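Local coordinates for uncharacterized protein MTH_862 (Methanothermobacter thermautotrophicus, PDB 2R47) that is of unknown function but belongs to a family of uncharacterized archaeal proteins that has a member in Methanocaldococcus jannaschii, at residues A22-V34 against S81-L94. Sequence-based numbering, arbitrary orientation.
Sequences AVKDAERIGFAGV and SPGNVDVLVLLGGL
Arg-28, in the conformer described, reaches along residues 81-85 with its chain extended, CG anti to the backbone N (chi1 -176°). Its CB lies 4.2 Å from Val-85 CA. CG rests on Val-85 CG1, and CD passes close to Asn-84 O. NE bonds weakly to Asn-84 O and Gly-83 O. Arg-28 NH2 bonds to Gly-83 O at 2.9 Å, in the guanidinium plane. A weak bond runs from NH2 to Ser-81 O. Asp-86 turns its carboxylate back to residues 26-28. Its OD2 takes Glu-27 N through the syn lone pair (3.0 Å) and Arg-28 N from above the carboxylate plane. Beyond this corner, strands 28-33 and 88-91 pair in parallel at the middle of a mixed sheet, with helices 40-48 and 103-113 packed on it. Gly-30 N bonds to Val-87 O, and Val-89 N to Gly-30 O (2.8 Å). Ile-29 CG2 meets Val-89 CG2 at 3.6 Å and lies over one face of the Phe-31 ring, offset toward the rim. Leu-94 CD1 touches Ala-32 CB (4.0 Å), while CD2 covers Gly-33 CA. With an alanine here, both methyls would be lost and a gap would probably open beside Ala-32 and Gly-33. Val-34 CG2 sits 3.5 Å from Gly-93 O.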
loop_
_atom_site.group_PDB
_atom_site.type_symbol
_atom_site.label_atom_id
_atom_site.label_comp_id
_atom_site.label_asym_id
_atom_site.label_seq_id
_atom_site.Cartn_x
_atom_site.Cartn_y
_atom_site.Cartn_z
ATOM N N ALA A 22 -4.584 1.709 -18.039
ATOM C CA ALA A 22 -4.634 0.285 -18.376
ATOM C C ALA A 22 -6.065 -0.282 -18.230
ATOM O O ALA A 22 -6.481 -1.074 -19.045
ATOM C CB ALA A 22 -3.610 -0.522 -17.543
ATOM N N VAL A 23 -6.820 0.138 -17.213
ATOM C CA VAL A 23 -8.172 -0.403 -16.976
ATOM C C VAL A 23 -9.327 0.540 -17.373
ATOM O O VAL A 23 -10.462 0.379 -16.914
ATOM C CB VAL A 23 -8.350 -0.853 -15.499
ATOM C CG1 VAL A 23 -7.307 -1.954 -15.194
ATOM C CG2 VAL A 23 -8.197 0.334 -14.539
ATOM N N LYS A 24 -9.055 1.474 -18.263
ATOM C CA LYS A 24 -10.028 2.519 -18.560
ATOM C C LYS A 24 -11.378 2.002 -19.008
ATOM O O LYS A 24 -12.385 2.613 -18.704
ATOM C CB LYS A 24 -9.488 3.476 -19.619
ATOM C CG LYS A 24 -8.998 2.843 -20.901
ATOM C CD LYS A 24 -8.275 3.918 -21.779
ATOM C CE LYS A 24 -8.309 3.586 -23.282
ATOM N NZ LYS A 24 -7.260 4.363 -24.110
ATOM N N ASP A 25 -11.390 0.900 -19.749
ATOM C CA ASP A 25 -12.634 0.375 -20.319
ATOM C C ASP A 25 -13.294 -0.703 -19.472
ATOM O O ASP A 25 -14.339 -1.240 -19.863
ATOM C CB ASP A 25 -12.376 -0.165 -21.737
ATOM C CG ASP A 25 -12.040 0.953 -22.736
ATOM O OD1 ASP A 25 -12.652 2.038 -22.642
ATOM O OD2 ASP A 25 -11.160 0.742 -23.596
ATOM N N ALA A 26 -12.710 -1.003 -18.312
ATOM C CA ALA A 26 -13.197 -2.085 -17.443
ATOM C C ALA A 26 -14.351 -1.643 -16.575
ATOM O O ALA A 26 -14.413 -0.491 -16.161
ATOM C CB ALA A 26 -12.058 -2.605 -16.520
ATOM N N GLU A 27 -15.229 -2.583 -16.230
ATOM C CA GLU A 27 -16.320 -2.338 -15.296
ATOM C C GLU A 27 -15.976 -2.904 -13.901
ATOM O O GLU A 27 -16.372 -2.345 -12.891
ATOM C CB GLU A 27 -17.605 -3.055 -15.765
ATOM C CG GLU A 27 -18.246 -2.544 -17.037
ATOM C CD GLU A 27 -19.585 -3.265 -17.408
ATOM O OE1 GLU A 27 -19.943 -4.375 -16.872
ATOM O OE2 GLU A 27 -20.288 -2.689 -18.268
ATOM N N ARG A 28 -15.336 -4.086 -13.883
ATOM C CA ARG A 28 -15.169 -4.853 -12.660
ATOM C C ARG A 28 -13.740 -5.360 -12.655
ATOM O O ARG A 28 -13.326 -6.054 -13.589
ATOM C CB ARG A 28 -16.172 -6.021 -12.616
ATOM C CG ARG A 28 -16.160 -6.838 -11.321
ATOM C CD ARG A 28 -17.395 -7.755 -11.128
ATOM N NE ARG A 28 -17.143 -8.817 -10.140
ATOM C CZ ARG A 28 -17.446 -8.716 -8.856
ATOM N NH1 ARG A 28 -18.035 -7.611 -8.392
ATOM N NH2 ARG A 28 -17.223 -9.716 -8.043
ATOM N N ILE A 29 -13.012 -4.996 -11.601
ATOM C CA ILE A 29 -11.625 -5.423 -11.447
ATOM C C ILE A 29 -11.488 -6.314 -10.221
ATOM O O ILE A 29 -12.081 -6.049 -9.179
ATOM C CB ILE A 29 -10.683 -4.215 -11.325
ATOM C CG1 ILE A 29 -10.803 -3.323 -12.567
ATOM C CG2 ILE A 29 -9.196 -4.683 -11.163
ATOM C CD1 ILE A 29 -10.028 -2.026 -12.462
ATOM N N GLY A 30 -10.700 -7.368 -10.362
ATOM C CA GLY A 30 -10.417 -8.308 -9.279
ATOM C C GLY A 30 -8.935 -8.195 -9.030
ATOM O O GLY A 30 -8.175 -8.181 -9.982
ATOM N N PHE A 31 -8.538 -8.057 -7.770
ATOM C CA PHE A 31 -7.092 -8.055 -7.406
ATOM C C PHE A 31 -6.864 -9.320 -6.608
ATOM O O PHE A 31 -7.549 -9.491 -5.619
ATOM C CB PHE A 31 -6.775 -6.841 -6.512
ATOM C CG PHE A 31 -6.976 -5.501 -7.206
ATOM C CD1 PHE A 31 -5.919 -4.867 -7.836
ATOM C CD2 PHE A 31 -8.228 -4.857 -7.163
ATOM C CE1 PHE A 31 -6.080 -3.614 -8.445
ATOM C CE2 PHE A 31 -8.409 -3.591 -7.785
ATOM C CZ PHE A 31 -7.328 -2.985 -8.425
ATOM N N ALA A 32 -5.924 -10.173 -7.038
ATOM C CA ALA A 32 -5.639 -11.435 -6.333
ATOM C C ALA A 32 -4.245 -11.341 -5.751
ATOM O O ALA A 32 -3.278 -11.054 -6.459
ATOM C CB ALA A 32 -5.732 -12.608 -7.296
ATOM N N GLY A 33 -4.130 -11.581 -4.460
ATOM C CA GLY A 33 -2.792 -11.552 -3.871
ATOM C C GLY A 33 -2.734 -12.173 -2.491
ATOM O O GLY A 33 -3.752 -12.563 -1.904
ATOM N N VAL A 34 -1.524 -12.218 -1.961
ATOM C CA VAL A 34 -1.316 -12.759 -0.623
ATOM C C VAL A 34 -1.813 -11.788 0.459
ATOM O O VAL A 34 -1.356 -10.651 0.545
ATOM C CB VAL A 34 0.159 -13.014 -0.425
ATOM C CG1 VAL A 34 0.387 -13.612 0.973
ATOM C CG2 VAL A 34 0.638 -13.964 -1.505
ATOM N N SER A 81 -18.095 -11.739 -2.358
ATOM C CA SER A 81 -18.575 -11.328 -3.670
ATOM C C SER A 81 -17.792 -12.018 -4.780
ATOM O O SER A 81 -16.919 -11.408 -5.371
ATOM C CB SER A 81 -18.526 -9.781 -3.805
ATOM O OG SER A 81 -19.132 -9.338 -5.023
ATOM N N PRO A 82 -18.080 -13.314 -5.050
ATOM C CA PRO A 82 -17.301 -14.067 -6.025
ATOM C C PRO A 82 -17.877 -13.843 -7.444
ATOM O O PRO A 82 -18.262 -14.787 -8.123
ATOM C CB PRO A 82 -17.474 -15.521 -5.545
ATOM C CG PRO A 82 -18.882 -15.576 -4.992
ATOM C CD PRO A 82 -19.124 -14.158 -4.411
ATOM N N GLY A 83 -17.975 -12.598 -7.849
ATOM C CA GLY A 83 -18.380 -12.284 -9.215
ATOM C C GLY A 83 -17.152 -12.262 -10.094
ATOM O O GLY A 83 -16.088 -11.758 -9.708
ATOM N N ASN A 84 -17.281 -12.751 -11.312
ATOM C CA ASN A 84 -16.117 -12.667 -12.155
ATOM C C ASN A 84 -15.882 -11.222 -12.613
ATOM O O ASN A 84 -16.724 -10.313 -12.388
ATOM C CB ASN A 84 -16.113 -13.738 -13.265
ATOM C CG ASN A 84 -17.162 -13.537 -14.255
ATOM O OD1 ASN A 84 -17.379 -14.404 -15.114
ATOM N ND2 ASN A 84 -17.850 -12.427 -14.168
ATOM N N VAL A 85 -14.720 -11.004 -13.206
ATOM C CA VAL A 85 -14.269 -9.648 -13.457
ATOM C C VAL A 85 -13.858 -9.522 -14.884
ATOM O O VAL A 85 -13.554 -10.530 -15.531
ATOM C CB VAL A 85 -13.066 -9.292 -12.518
ATOM C CG1 VAL A 85 -13.488 -9.427 -11.050
ATOM C CG2 VAL A 85 -11.886 -10.258 -12.765
ATOM N N ASP A 86 -13.849 -8.307 -15.416
ATOM C CA ASP A 86 -13.356 -8.149 -16.778
ATOM C C ASP A 86 -11.869 -7.763 -16.835
ATOM O O ASP A 86 -11.263 -7.796 -17.890
ATOM C CB ASP A 86 -14.275 -7.255 -17.631
ATOM C CG ASP A 86 -14.489 -5.897 -17.016
ATOM O OD1 ASP A 86 -13.481 -5.235 -16.767
ATOM O OD2 ASP A 86 -15.648 -5.489 -16.778
ATOM N N VAL A 87 -11.280 -7.426 -15.684
ATOM C CA VAL A 87 -9.795 -7.380 -15.587
ATOM C C VAL A 87 -9.407 -8.100 -14.305
ATOM O O VAL A 87 -9.917 -7.769 -13.213
ATOM C CB VAL A 87 -9.203 -5.932 -15.489
ATOM C CG1 VAL A 87 -7.642 -5.982 -15.351
ATOM C CG2 VAL A 87 -9.564 -5.110 -16.736
ATOM N N LEU A 88 -8.513 -9.071 -14.422
ATOM C CA LEU A 88 -8.012 -9.743 -13.251
ATOM C C LEU A 88 -6.572 -9.296 -13.067
ATOM O O LEU A 88 -5.756 -9.495 -13.945
ATOM C CB LEU A 88 -8.103 -11.262 -13.400
ATOM C CG LEU A 88 -7.555 -12.094 -12.225
ATOM C CD1 LEU A 88 -8.128 -11.751 -10.833
ATOM C CD2 LEU A 88 -7.718 -13.608 -12.561
ATOM N N VAL A 89 -6.264 -8.712 -11.901
ATOM C CA VAL A 89 -4.939 -8.204 -11.629
ATOM C C VAL A 89 -4.275 -9.153 -10.618
ATOM O O VAL A 89 -4.699 -9.261 -9.437
ATOM C CB VAL A 89 -4.985 -6.716 -11.063
ATOM C CG1 VAL A 89 -3.530 -6.200 -10.804
ATOM C CG2 VAL A 89 -5.838 -5.777 -11.994
ATOM N N LEU A 90 -3.239 -9.845 -11.066
ATOM C CA LEU A 90 -2.442 -10.686 -10.162
ATOM C C LEU A 90 -1.390 -9.794 -9.499
ATOM O O LEU A 90 -0.674 -9.039 -10.193
ATOM C CB LEU A 90 -1.730 -11.800 -10.947
ATOM C CG LEU A 90 -2.678 -12.691 -11.783
ATOM C CD1 LEU A 90 -1.799 -13.835 -12.509
ATOM C CD2 LEU A 90 -3.824 -13.233 -10.925
ATOM N N LEU A 91 -1.267 -9.920 -8.182
ATOM C CA LEU A 91 -0.279 -9.172 -7.403
ATOM C C LEU A 91 0.985 -9.989 -7.232
ATOM O O LEU A 91 0.937 -11.245 -7.195
ATOM C CB LEU A 91 -0.908 -8.704 -6.058
ATOM C CG LEU A 91 -2.146 -7.813 -6.339
ATOM C CD1 LEU A 91 -2.863 -7.485 -5.006
ATOM C CD2 LEU A 91 -1.800 -6.489 -7.036
ATOM N N GLY A 92 2.137 -9.296 -7.174
ATOM C CA GLY A 92 3.415 -9.976 -7.194
ATOM C C GLY A 92 3.662 -11.069 -6.150
ATOM O O GLY A 92 4.379 -12.046 -6.429
ATOM N N GLY A 93 3.107 -10.895 -4.958
ATOM C CA GLY A 93 3.248 -11.866 -3.872
ATOM C C GLY A 93 2.810 -13.256 -4.279
ATOM O O GLY A 93 3.327 -14.244 -3.742
ATOM N N LEU A 94 1.871 -13.368 -5.231
ATOM C CA LEU A 94 1.423 -14.717 -5.665
ATOM C C LEU A 94 2.560 -15.558 -6.242
ATOM O O LEU A 94 2.477 -16.809 -6.265
ATOM C CB LEU A 94 0.339 -14.636 -6.721
ATOM C CG LEU A 94 -1.017 -14.066 -6.286
ATOM C CD1 LEU A 94 -2.015 -14.059 -7.460
ATOM C CD2 LEU A 94 -1.554 -14.891 -5.148
HETATM O O HOH W 1 -18.774 -6.328 -6.383
#